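PDB 4KK3: Low molecular weight protein-tyrosine-phosphatase YwlE from Bacillus subtilis subsp. subtilis, which removes the phosphate from phosphoarginine residues in proteins, counteracting the arginine kinase McsB and so restoring DNA binding by the CtsR repressor. Local coordinates for residues N33-G38 and E71-S76; K106-G111 and A142-K147. All coordinates share one frame; numbering follows the deposited sequence.

How the interactions relate
Both contacts belong to the compact alpha/beta fold of the low molecular weight phosphatases, built round a four-stranded parallel sheet. Interaction 1 joins one outermost strand, 33-38, to the short helix 71-76; interaction 2 joins helix 105-110, which follows the other outermost strand, 102-104, to the C-terminal part of helix 124-145. They follow one another along the chain, their centres about 19 Å apart and their nearest atoms about 7 Å apart, without touching. Interaction 1 is close to the catalytic pocket: the side chain of Ala37 is about 5 Å from that of substrate-binding Asn10 and about 8 Å from that of the nucleophile Cys7. Interaction 2 is structural packing, remote from the catalytic residues.

Interaction 1. Residues N33-G38 and E71-S76; sequences NVRSAG and EELMES
Ala37 and Leu73 mark the closest backbone approach between edge strand 33-38 and helix 71-76, their CA atoms 8.8 Å apart, so side chains must bridge the distance. Leu73 does most of this from the helix. Its CG stands beside the backbone N and anti to the carbonyl carbon (chi1 -66°), and its two methyls reach the strand, where CD2 meets Arg35 and CD1 is shared between Arg35 and Ala37. CD2 comes to 3.7 Å from Arg35 NE, approaching the guanidinium obliquely. CD1 reaches the methyl of Ala37, with 4.2 Å between Leu73 CD1 and Ala37 CB, and also lies 4.0 Å from NH2 of Arg35. The arginine chain is bent at chi3 (32°, short of a staggered value), turning its guanidinium along the strand in the direction of Ala37; the Arg35 and Leu73 side chains cross at about a right angle.

The helix belongs to the crossover that carries the chain from strand 33-38 past strand 2-7 to strand 79-82, all parallel. Alternation along the strand divides the work: Arg35 and Ala37 meet the helix, while Ser36 points away and bonds through OG to Glu18 and to Asn10, a residue of the substrate-binding loop.

What joins the two segments is thus van der Waals packing over a modest 107 Å². Arg35 NE is buried here against a methyl and has no hydrogen-bonding partner in the model, so this contact probably carries some desolvation cost, set against van der Waals contact with the leucine methyls.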
loop_
_atom_site.group_PDB
_atom_site.type_symbol
_atom_site.label_atom_id
_atom_site.label_comp_id
_atom_site.label_asym_id
_atom_site.label_seq_id
_atom_site.Cartn_x
_atom_site.Cartn_y
_atom_site.Cartn_z
ATOM N N ASN A 33 3.937 12.002 -1.991
ATOM C CA ASN A 33 2.486 12.003 -1.936
ATOM C C ASN A 33 2.008 10.556 -1.943
ATOM O O ASN A 33 2.392 9.788 -2.812
ATOM C CB ASN A 33 1.929 12.757 -3.141
ATOM C CG ASN A 33 0.450 13.042 -3.022
ATOM O OD1 ASN A 33 -0.385 12.251 -3.462
ATOM N ND2 ASN A 33 0.114 14.185 -2.434
ATOM N N VAL A 34 1.186 10.175 -0.971
ATOM C CA VAL A 34 0.841 8.762 -0.811
ATOM C C VAL A 34 -0.660 8.509 -0.873
ATOM O O VAL A 34 -1.439 9.194 -0.220
ATOM C CB VAL A 34 1.400 8.216 0.518
ATOM C CG1 VAL A 34 1.132 6.731 0.648
ATOM C CG2 VAL A 34 2.889 8.507 0.612
ATOM N N ARG A 35 -1.055 7.513 -1.662
ATOM C CA ARG A 35 -2.454 7.130 -1.782
ATOM C C ARG A 35 -2.575 5.610 -1.767
ATOM O O ARG A 35 -1.575 4.897 -1.766
ATOM C CB ARG A 35 -3.027 7.633 -3.108
ATOM C CG ARG A 35 -3.191 9.132 -3.228
ATOM C CD ARG A 35 -4.070 9.448 -4.431
ATOM N NE ARG A 35 -5.062 8.396 -4.635
ATOM C CZ ARG A 35 -6.210 8.302 -3.967
ATOM N NH1 ARG A 35 -6.520 9.205 -3.043
ATOM N NH2 ARG A 35 -7.044 7.302 -4.218
ATOM N N SER A 36 -3.814 5.122 -1.747
ATOM C CA SER A 36 -4.075 3.698 -1.897
ATOM C C SER A 36 -5.340 3.483 -2.720
ATOM O O SER A 36 -6.204 4.361 -2.796
ATOM C CB SER A 36 -4.215 3.006 -0.541
ATOM O OG SER A 36 -5.339 3.517 0.144
ATOM N N ALA A 37 -5.430 2.320 -3.351
ATOM C CA ALA A 37 -6.635 1.935 -4.092
ATOM C C ALA A 37 -6.738 0.408 -4.207
ATOM O O ALA A 37 -5.820 -0.306 -3.821
ATOM C CB ALA A 37 -6.640 2.587 -5.481
ATOM N N GLY A 38 -7.867 -0.095 -4.691
ATOM C CA GLY A 38 -8.061 -1.533 -4.752
ATOM C C GLY A 38 -8.487 -1.974 -6.144
ATOM O O GLY A 38 -9.216 -1.256 -6.831
ATOM N N GLU A 71 -7.735 4.455 -14.325
ATOM C CA GLU A 71 -6.723 4.791 -15.318
ATOM C C GLU A 71 -6.014 6.093 -14.953
ATOM O O GLU A 71 -4.796 6.196 -15.080
ATOM C CB GLU A 71 -7.351 4.892 -16.713
ATOM C CG GLU A 71 -6.425 5.437 -17.791
ATOM C CD GLU A 71 -5.327 4.465 -18.183
ATOM O OE1 GLU A 71 -5.508 3.244 -17.989
ATOM O OE2 GLU A 71 -4.280 4.924 -18.693
ATOM N N GLU A 72 -6.778 7.075 -14.478
ATOM C CA GLU A 72 -6.216 8.363 -14.077
ATOM C C GLU A 72 -5.165 8.228 -12.975
ATOM O O GLU A 72 -4.102 8.848 -13.045
ATOM C CB GLU A 72 -7.320 9.311 -13.611
ATOM C CG GLU A 72 -6.836 10.722 -13.327
ATOM C CD GLU A 72 -7.751 11.469 -12.377
ATOM O OE1 GLU A 72 -7.709 11.174 -11.162
ATOM O OE2 GLU A 72 -8.509 12.346 -12.844
ATOM N N LEU A 73 -5.474 7.430 -11.957
ATOM C CA LEU A 73 -4.523 7.163 -10.878
ATOM C C LEU A 73 -3.276 6.449 -11.395
ATOM O O LEU A 73 -2.155 6.755 -10.979
ATOM C CB LEU A 73 -5.176 6.330 -9.775
ATOM C CG LEU A 73 -6.310 6.968 -8.974
ATOM C CD1 LEU A 73 -6.920 5.942 -8.022
ATOM C CD2 LEU A 73 -5.814 8.183 -8.211
HETATM N N MSE A 74 -3.480 5.491 -12.296
HETATM C CA MSE A 74 -2.378 4.722 -12.861
HETATM C C MSE A 74 -1.452 5.597 -13.701
HETATM O O MSE A 74 -0.236 5.425 -13.677
HETATM C CB MSE A 74 -2.899 3.538 -13.686
HETATM C CG MSE A 74 -3.458 2.386 -12.852
HETATM SE SE MSE A 74 -2.088 1.556 -11.733
HETATM C CE MSE A 74 -0.797 1.183 -13.145
ATOM N N GLU A 75 -2.030 6.538 -14.439
ATOM C CA GLU A 75 -1.235 7.436 -15.273
ATOM C C GLU A 75 -0.399 8.385 -14.416
ATOM O O GLU A 75 0.775 8.618 -14.702
ATOM C CB GLU A 75 -2.138 8.233 -16.226
ATOM C CG GLU A 75 -1.396 9.155 -17.203
ATOM C CD GLU A 75 -0.953 10.474 -16.574
ATOM O OE1 GLU A 75 -1.675 11.000 -15.700
ATOM O OE2 GLU A 75 0.128 10.978 -16.951
ATOM N N SER A 76 -1.012 8.936 -13.370
ATOM C CA SER A 76 -0.375 9.982 -12.568
ATOM C C SER A 76 0.648 9.480 -11.552
ATOM O O SER A 76 1.511 10.241 -11.112
ATOM C CB SER A 76 -1.431 10.819 -11.843
ATOM O OG SER A 76 -0.819 11.702 -10.919
#

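Interaction 2. Residues K106-G111 and A142-K147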
loop_
_atom_site.group_PDB
_atom_site.type_symbol
_atom_site.label_atom_id
_atom_site.label_comp_id
_atom_site.label_asym_id
_atom_site.label_seq_id
_atom_site.Cartn_x
_atom_site.Cartn_y
_atom_site.Cartn_z
ATOM N N LYS A 106 7.180 -6.205 -1.771
ATOM C CA LYS A 106 8.336 -7.009 -1.393
ATOM C C LYS A 106 9.435 -6.984 -2.463
ATOM O O LYS A 106 10.596 -6.790 -2.131
ATOM C CB LYS A 106 7.945 -8.429 -0.984
ATOM C CG LYS A 106 7.191 -8.450 0.355
ATOM C CD LYS A 106 6.900 -9.857 0.841
ATOM C CE LYS A 106 6.267 -9.805 2.236
ATOM N NZ LYS A 106 5.896 -11.156 2.728
ATOM N N GLU A 107 9.051 -7.156 -3.734
ATOM C CA GLU A 107 9.982 -7.043 -4.869
ATOM C C GLU A 107 10.828 -5.786 -4.801
ATOM O O GLU A 107 12.059 -5.819 -4.866
ATOM C CB GLU A 107 9.192 -6.915 -6.181
ATOM C CG GLU A 107 9.032 -8.127 -7.018
ATOM C CD GLU A 107 8.436 -7.778 -8.373
ATOM O OE1 GLU A 107 7.597 -6.838 -8.466
ATOM O OE2 GLU A 107 8.819 -8.437 -9.352
ATOM N N TYR A 108 10.138 -4.658 -4.702
ATOM C CA TYR A 108 10.775 -3.363 -4.817
ATOM C C TYR A 108 11.733 -3.117 -3.663
ATOM O O TYR A 108 12.844 -2.621 -3.850
ATOM C CB TYR A 108 9.702 -2.279 -4.861
ATOM C CG TYR A 108 10.225 -0.941 -5.299
ATOM C CD1 TYR A 108 10.589 0.024 -4.375
ATOM C CD2 TYR A 108 10.370 -0.653 -6.648
ATOM C CE1 TYR A 108 11.072 1.250 -4.788
ATOM C CE2 TYR A 108 10.854 0.556 -7.068
ATOM C CZ TYR A 108 11.207 1.508 -6.138
ATOM O OH TYR A 108 11.686 2.718 -6.585
ATOM N N VAL A 109 11.301 -3.481 -2.463
ATOM C CA VAL A 109 12.061 -3.172 -1.267
ATOM C C VAL A 109 13.179 -4.177 -0.987
ATOM O O VAL A 109 14.300 -3.794 -0.637
ATOM C CB VAL A 109 11.109 -3.070 -0.053
ATOM C CG1 VAL A 109 11.899 -2.879 1.224
ATOM C CG2 VAL A 109 10.133 -1.933 -0.282
ATOM N N THR A 110 12.881 -5.459 -1.170
ATOM C CA THR A 110 13.782 -6.519 -0.740
ATOM C C THR A 110 14.472 -7.226 -1.902
ATOM O O THR A 110 15.432 -7.964 -1.700
ATOM C CB THR A 110 13.034 -7.592 0.065
ATOM O OG1 THR A 110 12.364 -8.482 -0.835
ATOM C CG2 THR A 110 12.022 -6.953 0.994
ATOM N N GLY A 111 13.969 -7.012 -3.113
ATOM C CA GLY A 111 14.541 -7.634 -4.291
ATOM C C GLY A 111 14.056 -9.052 -4.519
ATOM O O GLY A 111 14.343 -9.652 -5.558
ATOM N N ALA A 142 11.258 3.782 2.915
ATOM C CA ALA A 142 11.605 5.155 3.225
ATOM C C ALA A 142 13.100 5.404 3.033
ATOM O O ALA A 142 13.490 6.354 2.359
ATOM C CB ALA A 142 11.178 5.487 4.629
ATOM N N LYS A 143 13.927 4.530 3.597
ATOM C CA LYS A 143 15.374 4.663 3.479
ATOM C C LYS A 143 15.805 4.568 2.020
ATOM O O LYS A 143 16.724 5.265 1.593
ATOM C CB LYS A 143 16.100 3.600 4.312
ATOM C CG LYS A 143 15.712 3.540 5.788
ATOM C CD LYS A 143 16.113 4.790 6.555
ATOM C CE LYS A 143 15.900 4.597 8.053
ATOM N NZ LYS A 143 16.082 5.856 8.834
ATOM N N GLN A 144 15.138 3.710 1.255
ATOM C CA GLN A 144 15.488 3.538 -0.147
ATOM C C GLN A 144 15.098 4.755 -0.969
ATOM O O GLN A 144 15.848 5.180 -1.846
ATOM C CB GLN A 144 14.835 2.284 -0.722
ATOM C CG GLN A 144 15.486 1.000 -0.271
ATOM C CD GLN A 144 14.662 -0.204 -0.643
ATOM O OE1 GLN A 144 13.593 -0.074 -1.244
ATOM N NE2 GLN A 144 15.150 -1.388 -0.290
ATOM N N LEU A 145 13.935 5.327 -0.675
ATOM C CA LEU A 145 13.456 6.482 -1.434
ATOM C C LEU A 145 14.399 7.687 -1.341
ATOM O O LEU A 145 14.370 8.569 -2.199
ATOM C CB LEU A 145 12.036 6.862 -1.022
ATOM C CG LEU A 145 10.946 5.918 -1.538
ATOM C CD1 LEU A 145 9.620 6.269 -0.925
ATOM C CD2 LEU A 145 10.858 5.980 -3.056
ATOM N N LYS A 146 15.238 7.705 -0.310
ATOM C CA LYS A 146 16.278 8.727 -0.174
ATOM C C LYS A 146 17.318 8.638 -1.294
ATOM O O LYS A 146 18.029 9.604 -1.565
ATOM C CB LYS A 146 16.979 8.602 1.180
ATOM C CG LYS A 146 16.039 8.557 2.368
ATOM C CD LYS A 146 15.197 9.813 2.447
ATOM C CE LYS A 146 15.953 10.970 3.079
ATOM N NZ LYS A 146 16.084 10.811 4.556
ATOM N N LYS A 147 17.405 7.476 -1.936
ATOM C CA LYS A 147 18.376 7.252 -3.001
ATOM C C LYS A 147 17.831 7.643 -4.370
ATOM O O LYS A 147 18.463 7.391 -5.395
ATOM C CB LYS A 147 18.806 5.786 -3.030
ATOM C CG LYS A 147 19.508 5.312 -1.775
ATOM C CD LYS A 147 19.926 3.857 -1.906
ATOM C CE LYS A 147 20.663 3.390 -0.666
ATOM N NZ LYS A 147 19.885 3.684 0.567
#
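The flat carboxamide of Gln144 meets the last turn of helix 105-110 at Val109, with Val109 O in the amide plane and the valine methyl CG1 displaced to one face. Tyr108 O is displaced to the other face, 3.7 Å from Gln144 OE1, and the tyrosine ring is approached obliquely, its CD1 4.3 Å from that same oxygen. This is helix-to-helix packing within the alpha/beta phosphatase fold: the C-terminal helix 124-145 runs beside the short helix that follows strand 102-104.

One hydrogen bond ties the pair. Gln144 NE2 donates to Val109 O over 2.6 Å, with an N-H...O angle of 160°, arriving in the carbonyl plane on a lone pair. The amide therefore has its rotation set by a directed bond. Beyond CG the glutamine chain is extended (chi2 169°), and this carries the amide across to the neighbouring helix. The valine packs against it as well, CG1 3.9 Å from Gln144 NE2, and CG2 4.0 Å from OE1. An alanine in place of the glutamine removes the amide, which would probably leave Val109 O without this donor and open a gap beside the valine methyls.

Around this bond, Tyr108 packs against Leu79 and Leu81 of strand 79-82 and against Leu141, while Val109 also touches Gln140. The chain leaves the short helix at Gly111, the first residue beyond it, whose positive phi (83°) would jam a CB against the carbonyl oxygen of Thr110. Within the helix's last turn, Lys106 O takes two donors from Thr110: the backbone N, and OG1, which sits above the carbonyl plane 2.8 Å from Lys106 O.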